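Local atomic coordinates of histidinol dehydrogenase (Elizabethkingia anophelis NUHP1, PDB entry 6AN0), a protein that probably catalyses the two successive NAD-dependent oxidations that convert L-histidinol into L-histidine, the last step of histidine biosynthesis, with a zinc cofactor. Residues Lys58-Ala63 with Gly192-Gly197; Ile111-Thr114 with Asn118-Arg121; Gln271-Thr276 with Ile321-Leu326; Leu332-Glu337 with Asp344-Ala349; Lys402-Ile407 with His425-Arg430. All coordinates share one frame; numbering follows the deposited sequence. Where two conformers were deposited one is given.

Contact 1 (Lys58-Ala63 with Gly192-Gly197); sequences KKFDKA and GIQAIG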
# COMPACT_ATOMS: atom_id res chain seq x y z
N LYS A 58 -31.22 -4.55 -11.40
CA LYS A 58 -32.68 -4.46 -11.36
C LYS A 58 -33.17 -4.16 -9.95
O LYS A 58 -34.08 -3.34 -9.77
CB LYS A 58 -33.32 -5.77 -11.83
CG LYS A 58 -33.34 -6.01 -13.30
CD LYS A 58 -34.01 -7.35 -13.58
CE LYS A 58 -35.33 -7.47 -12.80
NZ LYS A 58 -35.99 -8.81 -12.95
N LYS A 59 -32.59 -4.82 -8.95
CA LYS A 59 -33.11 -4.74 -7.59
C LYS A 59 -32.76 -3.41 -6.94
O LYS A 59 -33.60 -2.80 -6.27
CB LYS A 59 -32.55 -5.90 -6.75
CG LYS A 59 -32.94 -5.83 -5.28
CD LYS A 59 -32.69 -7.16 -4.54
CE LYS A 59 -32.83 -6.99 -3.03
NZ LYS A 59 -32.75 -8.29 -2.29
N PHE A 60 -31.52 -2.95 -7.09
CA PHE A 60 -31.09 -1.78 -6.33
C PHE A 60 -31.09 -0.49 -7.13
O PHE A 60 -31.36 0.57 -6.56
CB PHE A 60 -29.70 -2.05 -5.73
CG PHE A 60 -29.72 -3.09 -4.65
CD1 PHE A 60 -29.36 -4.39 -4.91
CD2 PHE A 60 -30.16 -2.76 -3.37
CE1 PHE A 60 -29.42 -5.37 -3.91
CE2 PHE A 60 -30.22 -3.73 -2.37
CZ PHE A 60 -29.84 -5.03 -2.64
N ASP A 61 -30.83 -0.55 -8.44
CA ASP A 61 -30.86 0.64 -9.28
C ASP A 61 -32.20 0.84 -9.98
O ASP A 61 -32.40 1.89 -10.59
CB ASP A 61 -29.74 0.58 -10.32
CG ASP A 61 -28.36 0.49 -9.68
OD1 ASP A 61 -28.13 1.16 -8.64
OD2 ASP A 61 -27.51 -0.26 -10.19
N LYS A 62 -33.10 -0.13 -9.88
CA LYS A 62 -34.41 -0.08 -10.54
C LYS A 62 -34.28 0.10 -12.04
O LYS A 62 -35.11 0.76 -12.67
CB LYS A 62 -35.31 1.01 -9.95
CG LYS A 62 -35.37 1.05 -8.45
CD LYS A 62 -35.83 -0.28 -7.88
CE LYS A 62 -36.08 -0.15 -6.39
NZ LYS A 62 -36.35 -1.46 -5.75
N ALA A 63 -33.25 -0.49 -12.64
CA ALA A 63 -33.06 -0.47 -14.08
C ALA A 63 -32.86 -1.90 -14.56
O ALA A 63 -32.01 -2.62 -14.03
CB ALA A 63 -31.85 0.39 -14.47
N GLY A 192 -22.44 -0.50 -6.42
CA GLY A 192 -22.62 -1.18 -5.15
C GLY A 192 -21.73 -2.41 -4.97
O GLY A 192 -20.66 -2.53 -5.57
N ILE A 193 -22.18 -3.31 -4.10
CA ILE A 193 -21.41 -4.52 -3.81
C ILE A 193 -21.21 -5.34 -5.09
O ILE A 193 -20.12 -5.89 -5.32
CB ILE A 193 -22.10 -5.37 -2.72
CG1 ILE A 193 -22.26 -4.58 -1.41
CG2 ILE A 193 -21.28 -6.63 -2.43
CD1 ILE A 193 -23.20 -5.31 -0.39
N GLN A 194 -22.25 -5.43 -5.93
CA GLN A 194 -22.15 -6.27 -7.12
C GLN A 194 -21.11 -5.75 -8.10
O GLN A 194 -20.42 -6.56 -8.75
CB GLN A 194 -23.53 -6.42 -7.79
CG GLN A 194 -24.24 -5.10 -8.24
CD GLN A 194 -25.06 -4.43 -7.13
OE1 GLN A 194 -24.92 -4.75 -5.95
NE2 GLN A 194 -25.92 -3.49 -7.52
N ALA A 195 -20.93 -4.43 -8.21
CA ALA A 195 -19.86 -3.90 -9.05
C ALA A 195 -18.49 -4.29 -8.50
O ALA A 195 -17.60 -4.70 -9.26
CB ALA A 195 -19.96 -2.38 -9.18
N ILE A 196 -18.29 -4.14 -7.19
CA ILE A 196 -17.01 -4.53 -6.59
C ILE A 196 -16.76 -6.02 -6.80
O ILE A 196 -15.64 -6.45 -7.10
CB ILE A 196 -16.99 -4.16 -5.09
CG1 ILE A 196 -17.14 -2.65 -4.88
CG2 ILE A 196 -15.72 -4.69 -4.41
CD1 ILE A 196 -16.15 -1.82 -5.71
N GLY A 197 -17.82 -6.83 -6.66
CA GLY A 197 -17.67 -8.27 -6.87
C GLY A 197 -17.33 -8.61 -8.30
O GLY A 197 -16.49 -9.49 -8.57
O HOH W 1 -25.72 -2.16 -10.13
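Gln194 reaches from helix 192-201 toward the end of helix 50-61, where its amide meets Phe60 and Asp61; these three residues make up the whole of a small contact that relies on a water. The helices stay well apart, the closest pair of CA atoms, Phe60 CA and Gly192 CA, being 8.6 Å from each other, so the long side chain of Gln194 has to span the interval. Its chi1 of 58° sets CG between the backbone N and the carbonyl carbon, and a second bend at chi2 (-86°) carries the amide across. Phe60 CD1 then comes within 4.4 Å of Gln194 NE2, the nitrogen approaching the ring obliquely. The aliphatic part of Lys59 lies on one face of this ring, CG standing 3.8 Å above its plane.

Asp61 meets the amide through solvent. A bridging water donates to Asp61 OD2 at 2.6 Å and accepts from Gln194 NE2 at 2.9 Å, so the carboxylate and the amide nitrogen are coupled although OD2 and NE2 are themselves 4.5 Å apart. Gln194 is predicted to bind NAD, and the link is consistent with Asp61 helping to orient its amide. Around the contact, Asp61 rests on Pro164 and Pro165, the hydroxyl of Tyr132 holds Gly192 N, and Ile193 packs between helix 35-48 and helix 218-227.

Contact 2 (Ile111-Thr114 with Asn118-Arg121); sequences IETT and NCWR. With HIS (histidine), chain U.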
# COMPACT_ATOMS: atom_id res chain seq x y z
N ILE A 111 22.78 1.14 -8.07
CA ILE A 111 23.52 1.31 -6.83
C ILE A 111 24.54 0.19 -6.75
O ILE A 111 24.18 -0.99 -6.79
CB ILE A 111 22.58 1.29 -5.61
CG1 ILE A 111 21.43 2.28 -5.78
CG2 ILE A 111 23.36 1.47 -4.30
CD1 ILE A 111 21.85 3.72 -5.99
N GLU A 112 25.82 0.54 -6.61
CA GLU A 112 26.82 -0.49 -6.35
C GLU A 112 26.97 -0.57 -4.84
O GLU A 112 27.67 0.24 -4.23
CB GLU A 112 28.15 -0.18 -7.03
CG GLU A 112 29.17 -1.33 -6.92
CD GLU A 112 30.51 -1.02 -7.57
OE1 GLU A 112 30.98 -1.84 -8.40
OE2 GLU A 112 31.08 0.03 -7.25
N THR A 113 26.31 -1.55 -4.22
CA THR A 113 26.32 -1.60 -2.76
C THR A 113 27.68 -1.99 -2.23
O THR A 113 28.12 -1.50 -1.18
CB THR A 113 25.24 -2.56 -2.25
OG1 THR A 113 25.40 -3.84 -2.87
CG2 THR A 113 23.86 -2.02 -2.60
N THR A 114 28.37 -2.87 -2.94
CA THR A 114 29.72 -3.29 -2.63
C THR A 114 30.31 -3.78 -3.95
O THR A 114 29.58 -3.97 -4.93
CB THR A 114 29.73 -4.35 -1.52
OG1 THR A 114 31.07 -4.63 -1.12
CG2 THR A 114 29.06 -5.62 -1.99
N ASN A 118 25.49 -4.94 -8.03
CA ASN A 118 24.70 -3.82 -8.51
C ASN A 118 23.22 -4.11 -8.28
O ASN A 118 22.73 -5.17 -8.69
CB ASN A 118 24.96 -3.56 -9.99
CG ASN A 118 26.30 -2.89 -10.24
OD1 ASN A 118 26.73 -2.01 -9.49
ND2 ASN A 118 26.98 -3.30 -11.30
N CYS A 119 22.51 -3.17 -7.65
CA CYS A 119 21.10 -3.30 -7.31
C CYS A 119 20.33 -2.07 -7.80
O CYS A 119 20.84 -0.96 -7.77
CB CYS A 119 20.87 -3.44 -5.79
SG CYS A 119 21.79 -4.76 -4.97
N TRP A 120 19.08 -2.27 -8.21
CA TRP A 120 18.26 -1.13 -8.60
C TRP A 120 16.81 -1.54 -8.57
O TRP A 120 16.48 -2.70 -8.32
CB TRP A 120 18.67 -0.58 -9.98
CG TRP A 120 18.37 -1.47 -11.17
CD1 TRP A 120 17.28 -1.42 -11.99
CD2 TRP A 120 19.21 -2.52 -11.68
NE1 TRP A 120 17.37 -2.38 -12.97
CE2 TRP A 120 18.55 -3.06 -12.81
CE3 TRP A 120 20.44 -3.05 -11.30
CZ2 TRP A 120 19.08 -4.13 -13.55
CZ3 TRP A 120 20.97 -4.11 -12.04
CH2 TRP A 120 20.29 -4.63 -13.16
N ARG A 121 15.93 -0.56 -8.78
CA ARG A 121 14.50 -0.82 -8.90
C ARG A 121 14.00 -0.26 -10.22
O ARG A 121 14.54 0.72 -10.74
CB ARG A 121 13.67 -0.18 -7.77
CG ARG A 121 14.07 -0.51 -6.37
CD ARG A 121 12.91 -0.16 -5.40
NE ARG A 121 12.73 1.28 -5.21
CZ ARG A 121 11.85 1.81 -4.35
NH1 ARG A 121 11.06 1.00 -3.64
NH2 ARG A 121 11.74 3.12 -4.21
N HIS U . 13.40 4.01 -12.86
CA HIS U . 12.38 2.99 -12.86
C HIS U . 12.11 2.43 -14.25
O HIS U . 10.98 2.05 -14.57
CB HIS U . 11.09 3.54 -12.25
CG HIS U . 10.96 3.27 -10.79
ND1 HIS U . 11.89 2.56 -10.07
CD2 HIS U . 10.00 3.63 -9.90
CE1 HIS U . 11.52 2.49 -8.81
NE2 HIS U . 10.38 3.14 -8.68
OXT HIS U . 13.02 2.33 -15.08
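Two flat groups, the Glu112 carboxylate and the Asn118 amide, sit on the same side of a beta hairpin with planes only 16° apart, yet what touches is the aliphatic root of the glutamate: Asn118 OD1 lies 3.4 Å from Glu112 CB. The glutamate chain, extended with CG anti to the backbone N (chi1 -173°), carries its carboxylate away from the amide. Further along, the Trp120 ring stacks on Phe396 of strand 391-399, and its NE1 is hydrogen-bonded to Glu122. The Arg121 guanidinium has CE1 of a bound histidine obliquely beside it, while the second subunit supplies Asp388 as a long, weak ionic partner.

The hairpin joins strand 111-114 to strand 117-132. Ile111 and Cys119 form its antiparallel hydrogen-bonded pair: Ile111 N gives to Cys119 O and Cys119 N to Ile111 O, both at 2.9 Å. Both bonds are nearly straight. Glu112 and Asn118 follow as the non-hydrogen-bonded pair, with Asn118 CA also 3.4 Å from Ile111 O in a C-H...O contact.

Ile111 and Cys119 occupy the other face and turn toward the second subunit, packing on its Ser103 and Phe100. Thr113 puts CG2 4.2 Å from Cys119 SG and bonds through its hydroxyl to the Ser367 carbonyl of that subunit. Toward the far end, Arg121 contributes to the pocket observed for histidine through a weak bond, in which ligand ND1 donates to Arg121 O at 3.3 Å.

Contact 3 (Gln271-Thr276 with Ile321-Leu326); sequences QVILLT and IAFSNL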
# COMPACT_ATOMS: atom_id res chain seq x y z
N GLN A 271 -16.63 16.28 8.61
CA GLN A 271 -16.24 16.99 9.82
C GLN A 271 -15.26 18.09 9.46
O GLN A 271 -14.36 17.88 8.64
CB GLN A 271 -15.60 16.06 10.86
CG GLN A 271 -15.27 16.77 12.18
CD GLN A 271 -14.69 15.84 13.22
OE1 GLN A 271 -13.69 15.18 12.98
NE2 GLN A 271 -15.32 15.79 14.40
N VAL A 272 -15.41 19.25 10.09
CA VAL A 272 -14.43 20.31 9.92
C VAL A 272 -13.91 20.74 11.29
O VAL A 272 -14.63 20.72 12.29
CB VAL A 272 -14.98 21.53 9.12
CG1 VAL A 272 -15.71 21.06 7.86
CG2 VAL A 272 -15.88 22.40 9.99
N ILE A 273 -12.63 21.11 11.32
CA ILE A 273 -11.96 21.56 12.53
C ILE A 273 -11.30 22.89 12.21
O ILE A 273 -10.54 22.98 11.24
CB ILE A 273 -10.90 20.55 13.01
CG1 ILE A 273 -11.51 19.16 13.19
CG2 ILE A 273 -10.25 21.03 14.30
CD1 ILE A 273 -12.42 19.06 14.37
N LEU A 274 -11.59 23.91 13.01
CA LEU A 274 -10.94 25.22 12.90
C LEU A 274 -10.10 25.47 14.15
O LEU A 274 -10.64 25.50 15.26
CB LEU A 274 -11.97 26.33 12.70
CG LEU A 274 -11.47 27.79 12.76
CD1 LEU A 274 -10.42 28.06 11.69
CD2 LEU A 274 -12.64 28.77 12.64
N LEU A 275 -8.79 25.62 13.96
CA LEU A 275 -7.87 26.00 15.03
C LEU A 275 -7.44 27.44 14.79
O LEU A 275 -7.01 27.77 13.68
CB LEU A 275 -6.63 25.09 15.04
CG LEU A 275 -6.84 23.57 15.09
CD1 LEU A 275 -5.49 22.87 15.14
CD2 LEU A 275 -7.69 23.17 16.28
N THR A 276 -7.58 28.30 15.79
CA THR A 276 -7.15 29.69 15.65
C THR A 276 -6.22 30.05 16.80
O THR A 276 -6.28 29.45 17.88
CB THR A 276 -8.34 30.69 15.62
OG1 THR A 276 -8.93 30.77 16.92
CG2 THR A 276 -9.39 30.27 14.62
N ILE A 321 -0.31 23.11 15.24
CA ILE A 321 0.31 22.05 14.44
C ILE A 321 0.33 20.75 15.22
O ILE A 321 0.08 19.67 14.67
CB ILE A 321 1.73 22.47 14.01
CG1 ILE A 321 1.70 23.72 13.12
CG2 ILE A 321 2.45 21.31 13.31
CD1 ILE A 321 1.31 23.46 11.70
N ALA A 322 0.66 20.82 16.52
CA ALA A 322 0.71 19.61 17.34
C ALA A 322 -0.67 18.98 17.44
O ALA A 322 -0.81 17.75 17.34
CB ALA A 322 1.28 19.92 18.73
N PHE A 323 -1.72 19.79 17.63
CA PHE A 323 -3.08 19.26 17.57
C PHE A 323 -3.36 18.63 16.22
O PHE A 323 -3.91 17.52 16.13
CB PHE A 323 -4.09 20.36 17.88
CG PHE A 323 -5.51 19.88 18.00
CD1 PHE A 323 -6.12 19.75 19.24
CD2 PHE A 323 -6.25 19.55 16.86
CE1 PHE A 323 -7.43 19.31 19.35
CE2 PHE A 323 -7.55 19.10 16.97
CZ PHE A 323 -8.15 18.98 18.22
N SER A 324 -2.99 19.32 15.13
CA SER A 324 -3.26 18.79 13.80
C SER A 324 -2.56 17.46 13.57
O SER A 324 -3.12 16.55 12.95
CB SER A 324 -2.82 19.81 12.73
OG SER A 324 -3.14 19.34 11.42
N ASN A 325 -1.33 17.33 14.08
CA ASN A 325 -0.58 16.09 13.89
C ASN A 325 -1.22 14.93 14.65
O ASN A 325 -1.17 13.78 14.19
CB ASN A 325 0.88 16.28 14.33
CG ASN A 325 1.70 17.14 13.34
OD1 ASN A 325 1.38 17.21 12.15
ND2 ASN A 325 2.77 17.75 13.84
N LEU A 326 -1.85 15.21 15.79
CA LEU A 326 -2.61 14.18 16.50
C LEU A 326 -3.90 13.83 15.77
O LEU A 326 -4.33 12.67 15.78
CB LEU A 326 -2.92 14.65 17.93
CG LEU A 326 -1.73 14.84 18.87
CD1 LEU A 326 -2.19 15.30 20.25
CD2 LEU A 326 -0.93 13.56 18.99
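Phe323, Leu275 and Ile273 join helix 317-327 to the parallel sheet of a Rossmann-like alpha/beta domain. The helix lies in the beta-alpha-beta connection from strand 310-313 to strand 331-335, and in passing it covers strand 271-276, running almost opposite to it at 159° with 10.0 Å between the local axes.

Along the helix, Ile321 comes first; it faces Ile246 of the adjoining strand 242-247 and leaves strand 271-276 to its successors. Phe323 does most of the touching. With CG anti to the backbone N (chi1 -174°), its ring extends over the sheet, where Ile273 CG2 approaches Phe323 CE2 obliquely at 4.3 Å. Ile312 of strand 310-313 also packs on the ring, and Trp20 meets it edge to face, making Phe323 the point where helix, sheet and an N-terminal segment converge.

Ser324 follows with a lighter touch, its backbone N 4.3 Å from Leu275 CD1, while its side chain lies against Leu244 and Pro329. At Asn325 the chain turns its side chain off the sheet.

Leu275 sets both branches on one side of the phenyl ring. CD1 lies by the start of the ring, 3.8 Å from Phe323 CD2 and close to Phe323 CB, and CD2 sits over the ring face, toward its rim, in a CH-pi contact, 4.3 Å from the centroid of Phe323.

Contact 4 (Leu332-Glu337 with Asp344-Ala349); sequences LILAIE and DKITSA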
# COMPACT_ATOMS: atom_id res chain seq x y z
N LEU A 332 -5.45 19.71 5.12
CA LEU A 332 -4.95 20.69 6.08
C LEU A 332 -4.80 22.02 5.36
O LEU A 332 -4.09 22.09 4.35
CB LEU A 332 -3.61 20.24 6.65
CG LEU A 332 -2.86 21.27 7.50
CD1 LEU A 332 -3.72 21.65 8.72
CD2 LEU A 332 -1.51 20.70 7.96
N ILE A 333 -5.44 23.07 5.86
CA ILE A 333 -5.26 24.41 5.30
C ILE A 333 -4.48 25.26 6.30
O ILE A 333 -4.93 25.47 7.44
CB ILE A 333 -6.60 25.08 4.95
CG1 ILE A 333 -7.40 24.20 3.97
CG2 ILE A 333 -6.36 26.48 4.36
CD1 ILE A 333 -8.74 24.80 3.51
N LEU A 334 -3.32 25.76 5.88
CA LEU A 334 -2.50 26.64 6.73
C LEU A 334 -2.77 28.08 6.30
O LEU A 334 -2.09 28.62 5.43
CB LEU A 334 -1.02 26.31 6.63
CG LEU A 334 -0.60 24.92 7.10
CD1 LEU A 334 0.94 24.86 7.07
CD2 LEU A 334 -1.16 24.59 8.51
N ALA A 335 -3.76 28.71 6.94
CA ALA A 335 -4.11 30.10 6.65
C ALA A 335 -3.31 31.02 7.57
O ALA A 335 -3.83 31.74 8.42
CB ALA A 335 -5.61 30.31 6.79
N ILE A 336 -1.99 30.96 7.38
CA ILE A 336 -1.07 31.67 8.27
C ILE A 336 0.03 32.30 7.44
O ILE A 336 0.25 31.96 6.27
CB ILE A 336 -0.44 30.76 9.34
CG1 ILE A 336 0.49 29.73 8.66
CG2 ILE A 336 -1.50 30.14 10.23
CD1 ILE A 336 1.01 28.64 9.56
N GLU A 337 0.70 33.23 8.10
CA GLU A 337 1.89 33.89 7.60
C GLU A 337 3.07 32.93 7.55
O GLU A 337 3.26 32.11 8.46
CB GLU A 337 2.21 35.03 8.56
CG GLU A 337 2.89 36.23 7.98
CD GLU A 337 2.79 37.41 8.92
OE1 GLU A 337 3.12 37.26 10.12
OE2 GLU A 337 2.34 38.48 8.46
N ASP A 344 7.71 21.86 7.68
CA ASP A 344 8.55 20.75 8.15
C ASP A 344 7.98 20.10 9.39
O ASP A 344 8.25 18.92 9.65
CB ASP A 344 9.97 21.22 8.44
CG ASP A 344 10.80 21.44 7.19
OD1 ASP A 344 10.34 21.12 6.09
OD2 ASP A 344 11.94 21.95 7.33
N LYS A 345 7.22 20.85 10.21
CA LYS A 345 6.64 20.35 11.45
C LYS A 345 5.36 19.53 11.24
O LYS A 345 4.88 18.92 12.20
CB LYS A 345 6.31 21.52 12.39
CG LYS A 345 7.47 22.47 12.66
CD LYS A 345 8.63 21.75 13.31
CE LYS A 345 9.35 22.67 14.30
NZ LYS A 345 9.61 24.03 13.75
N ILE A 346 4.80 19.53 10.04
CA ILE A 346 3.62 18.71 9.75
C ILE A 346 4.06 17.26 9.58
O ILE A 346 4.95 16.96 8.77
CB ILE A 346 2.92 19.20 8.48
CG1 ILE A 346 2.46 20.65 8.64
CG2 ILE A 346 1.75 18.27 8.11
CD1 ILE A 346 2.05 21.27 7.33
N THR A 347 3.43 16.34 10.33
CA THR A 347 3.85 14.95 10.25
C THR A 347 2.79 14.01 9.71
O THR A 347 3.16 12.96 9.17
CB THR A 347 4.32 14.41 11.62
OG1 THR A 347 3.29 14.58 12.59
CG2 THR A 347 5.60 15.13 12.07
N SER A 348 1.50 14.35 9.83
CA SER A 348 0.43 13.57 9.21
C SER A 348 -0.61 14.53 8.65
O SER A 348 -1.20 15.31 9.41
CB SER A 348 -0.23 12.60 10.19
OG SER A 348 0.66 11.60 10.61
N ALA A 349 -0.85 14.43 7.34
CA ALA A 349 -1.91 15.14 6.64
C ALA A 349 -1.99 14.58 5.23
O ALA A 349 -0.96 14.29 4.63
CB ALA A 349 -1.65 16.65 6.59
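Leu332, Leu334 and Ile346 bring three methyl ends together on the face of the sheet that carries the two leucines, and this apolar cluster is the tight part of the contact. Ile346 CD1 is the shared atom, 3.7 Å from Leu332 CD2 and 3.8 Å from Leu334 CD1; in both pairs the side chains reach for each other tip to tip. Alternate residues of a strand point to the same side, which is why Leu332 and Leu334 can converge on a single isoleucine. Their first torsions differ: CG of Leu332 is anti to the backbone N (chi1 171°), whereas CG of Leu334 swings beside it (chi1 -63°). A second, smaller touch lies nearer the start of the strand, where Leu332 CB and Ala349 CB are 4.1 Å apart.

Beyond this core the two segments diverge. Ala335 centres an inverse gamma turn, closed by a weak bond from Ile336 N to Leu334 O (3.0 Å), and the chain leaves the strand toward the exposed Glu337. Asp344 and Lys345 are exposed too, though Asp344 also packs against Arg124 of the second subunit. That arginine binds Ile346 O, and Lys392 of the same subunit binds Thr347 O and Ser348 OG.

Segment 344-349 lies in the connection from strand 331-335 to strand 351-354, outermost in the sheet within this chain, and lines the same face of the parallel sheet as helix 317-327. Asn325 of that helix grips the loop at Lys345 O and Thr347 N, while Leu332 extends the apolar layer to Leu244 on strand 242-247.

Contact 5 (Lys402-Ile407 with His425-Arg430); sequences KGIQNI and HAVSVR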
# COMPACT_ATOMS: atom_id res chain seq x y z
N LYS A 402 33.49 -11.42 -9.10
CA LYS A 402 34.13 -10.71 -8.00
C LYS A 402 33.11 -10.38 -6.91
O LYS A 402 33.40 -10.47 -5.71
CB LYS A 402 34.80 -9.43 -8.50
N GLY A 403 31.89 -10.00 -7.32
CA GLY A 403 30.84 -9.71 -6.36
C GLY A 403 30.55 -10.88 -5.42
O GLY A 403 30.49 -10.70 -4.21
N ILE A 404 30.37 -12.08 -5.98
CA ILE A 404 30.04 -13.21 -5.12
C ILE A 404 31.26 -13.63 -4.29
O ILE A 404 31.11 -14.08 -3.15
CB ILE A 404 29.46 -14.38 -5.93
CG1 ILE A 404 28.81 -15.42 -5.01
CG2 ILE A 404 30.51 -15.05 -6.81
CD1 ILE A 404 27.67 -14.87 -4.16
N GLN A 405 32.47 -13.46 -4.82
CA GLN A 405 33.65 -13.70 -3.98
C GLN A 405 33.71 -12.71 -2.82
O GLN A 405 34.22 -13.05 -1.75
CB GLN A 405 34.92 -13.62 -4.83
CG GLN A 405 35.18 -14.86 -5.66
CD GLN A 405 36.34 -14.71 -6.62
OE1 GLN A 405 36.60 -13.61 -7.13
NE2 GLN A 405 37.06 -15.80 -6.86
N ASN A 406 33.14 -11.52 -3.00
CA ASN A 406 33.16 -10.47 -1.98
C ASN A 406 32.17 -10.76 -0.85
O ASN A 406 32.56 -10.87 0.32
CB ASN A 406 32.87 -9.13 -2.66
CG ASN A 406 32.74 -7.97 -1.68
OD1 ASN A 406 33.23 -8.02 -0.55
ND2 ASN A 406 32.09 -6.91 -2.13
N ILE A 407 30.88 -10.92 -1.18
CA ILE A 407 29.87 -11.08 -0.15
C ILE A 407 29.60 -12.55 0.19
O ILE A 407 28.90 -12.83 1.17
CB ILE A 407 28.54 -10.40 -0.54
CG1 ILE A 407 27.94 -11.04 -1.80
CG2 ILE A 407 28.77 -8.92 -0.74
CD1 ILE A 407 26.53 -10.49 -2.15
N HIS A 425 24.94 -23.61 0.45
CA HIS A 425 25.52 -24.36 -0.66
C HIS A 425 25.37 -23.63 -1.99
O HIS A 425 26.23 -23.76 -2.87
CB HIS A 425 24.89 -25.76 -0.75
CG HIS A 425 25.62 -26.69 -1.67
ND1 HIS A 425 26.90 -27.15 -1.41
CD2 HIS A 425 25.26 -27.24 -2.85
CE1 HIS A 425 27.28 -27.95 -2.39
NE2 HIS A 425 26.31 -28.02 -3.28
N ALA A 426 24.29 -22.85 -2.16
CA ALA A 426 24.11 -22.10 -3.40
C ALA A 426 25.22 -21.08 -3.62
O ALA A 426 25.57 -20.77 -4.76
CB ALA A 426 22.74 -21.41 -3.41
N VAL A 427 25.76 -20.53 -2.53
CA VAL A 427 26.95 -19.69 -2.62
C VAL A 427 28.20 -20.55 -2.84
O VAL A 427 29.02 -20.26 -3.71
CB VAL A 427 27.10 -18.82 -1.35
CG1 VAL A 427 28.44 -18.05 -1.35
CG2 VAL A 427 25.93 -17.87 -1.20
N SER A 428 28.32 -21.63 -2.06
CA SER A 428 29.53 -22.44 -2.10
C SER A 428 29.84 -22.94 -3.51
O SER A 428 31.01 -22.94 -3.92
CB SER A 428 29.39 -23.62 -1.13
OG SER A 428 29.06 -23.16 0.17
N VAL A 429 28.83 -23.35 -4.27
CA VAL A 429 29.11 -23.89 -5.61
C VAL A 429 29.67 -22.81 -6.54
O VAL A 429 30.51 -23.10 -7.40
CB VAL A 429 27.88 -24.57 -6.21
CG1 VAL A 429 27.49 -25.78 -5.37
CG2 VAL A 429 26.70 -23.59 -6.36
N ARG A 430 29.24 -21.56 -6.38
CA ARG A 430 29.83 -20.49 -7.18
C ARG A 430 31.29 -20.25 -6.79
O ARG A 430 32.16 -20.15 -7.66
CB ARG A 430 29.03 -19.19 -7.03
CG ARG A 430 27.94 -18.97 -8.08
CD ARG A 430 26.59 -19.39 -7.53
NE ARG A 430 25.46 -19.01 -8.38
CZ ARG A 430 24.22 -19.45 -8.20
NH1 ARG A 430 23.98 -20.28 -7.19
NH2 ARG A 430 23.23 -19.08 -9.00
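Where segments 402-407 and 425-430 cross steeply, Ile404 CA and Arg430 CA are 7.6 Å apart, close enough for side chains to touch. They belong to consecutive helices, 401-417 and 421-435, joined by a short connection and packed as a crossed helix pair. The packing here is carried by Ile404, which fits against Val427 and Arg430, residues almost one turn apart on the opposing helix.

The isoleucine uses different atoms for each neighbour. Its CG1, anti to the backbone N (chi1 -166°), lies 4.3 Å from Arg430 CB, and its terminal CD1 is 4.3 Å from Val427 CG1. Both are loose van der Waals contacts. The seam continues in either direction, Ile404 also resting on Leu434 and Val427 on Ile411 and Glu412.

Arg430 has a double role. Its CB joins the apolar seam, but the rest of the chain leaves the helix pair for the second subunit: NH2 makes a salt bridge with Asp259 of that subunit and NE is hydrogen-bonded to the Asn356 carbonyl of the same subunit. Together with Ala426 O of its own helix, these partners limit the rotation of a buried guanidinium. The connection between the helices bears Glu418, predicted to bind substrate, and the start of the second helix bears His423, predicted to bind substrate and zinc; the side chain of Val427 is about 7 Å from that of His423 and about 11 Å from a bound zinc ion.

Within helix 421-435 itself, Arg430 NH1 turns back to Ala426 O at 2.9 Å, arriving 30° out of the carbonyl plane.

The five contacts illustrate how one chain distributes its packing over distinct regions. Contact 2 is nested in the loop closed by contact 1, and contacts 3, 4 and 5 follow in series. Contacts 3 and 4, centres 9 Å apart, serve the same parallel sheet and touch, Ser324 OG lying 3.6 Å from Leu332 CD1. Contacts 2 and 5 form a second cluster, centres 17 Å apart, in which the hairpin strand and helix 401-417 meet through Thr114 and Asn406. Contact 1 stands alone beside the predicted NAD-binding residues, its centre 58 Å from that of contact 5. Contacts 2, 4 and 5 all reach the second subunit, so widely separated parts of the chain contribute to the dimer.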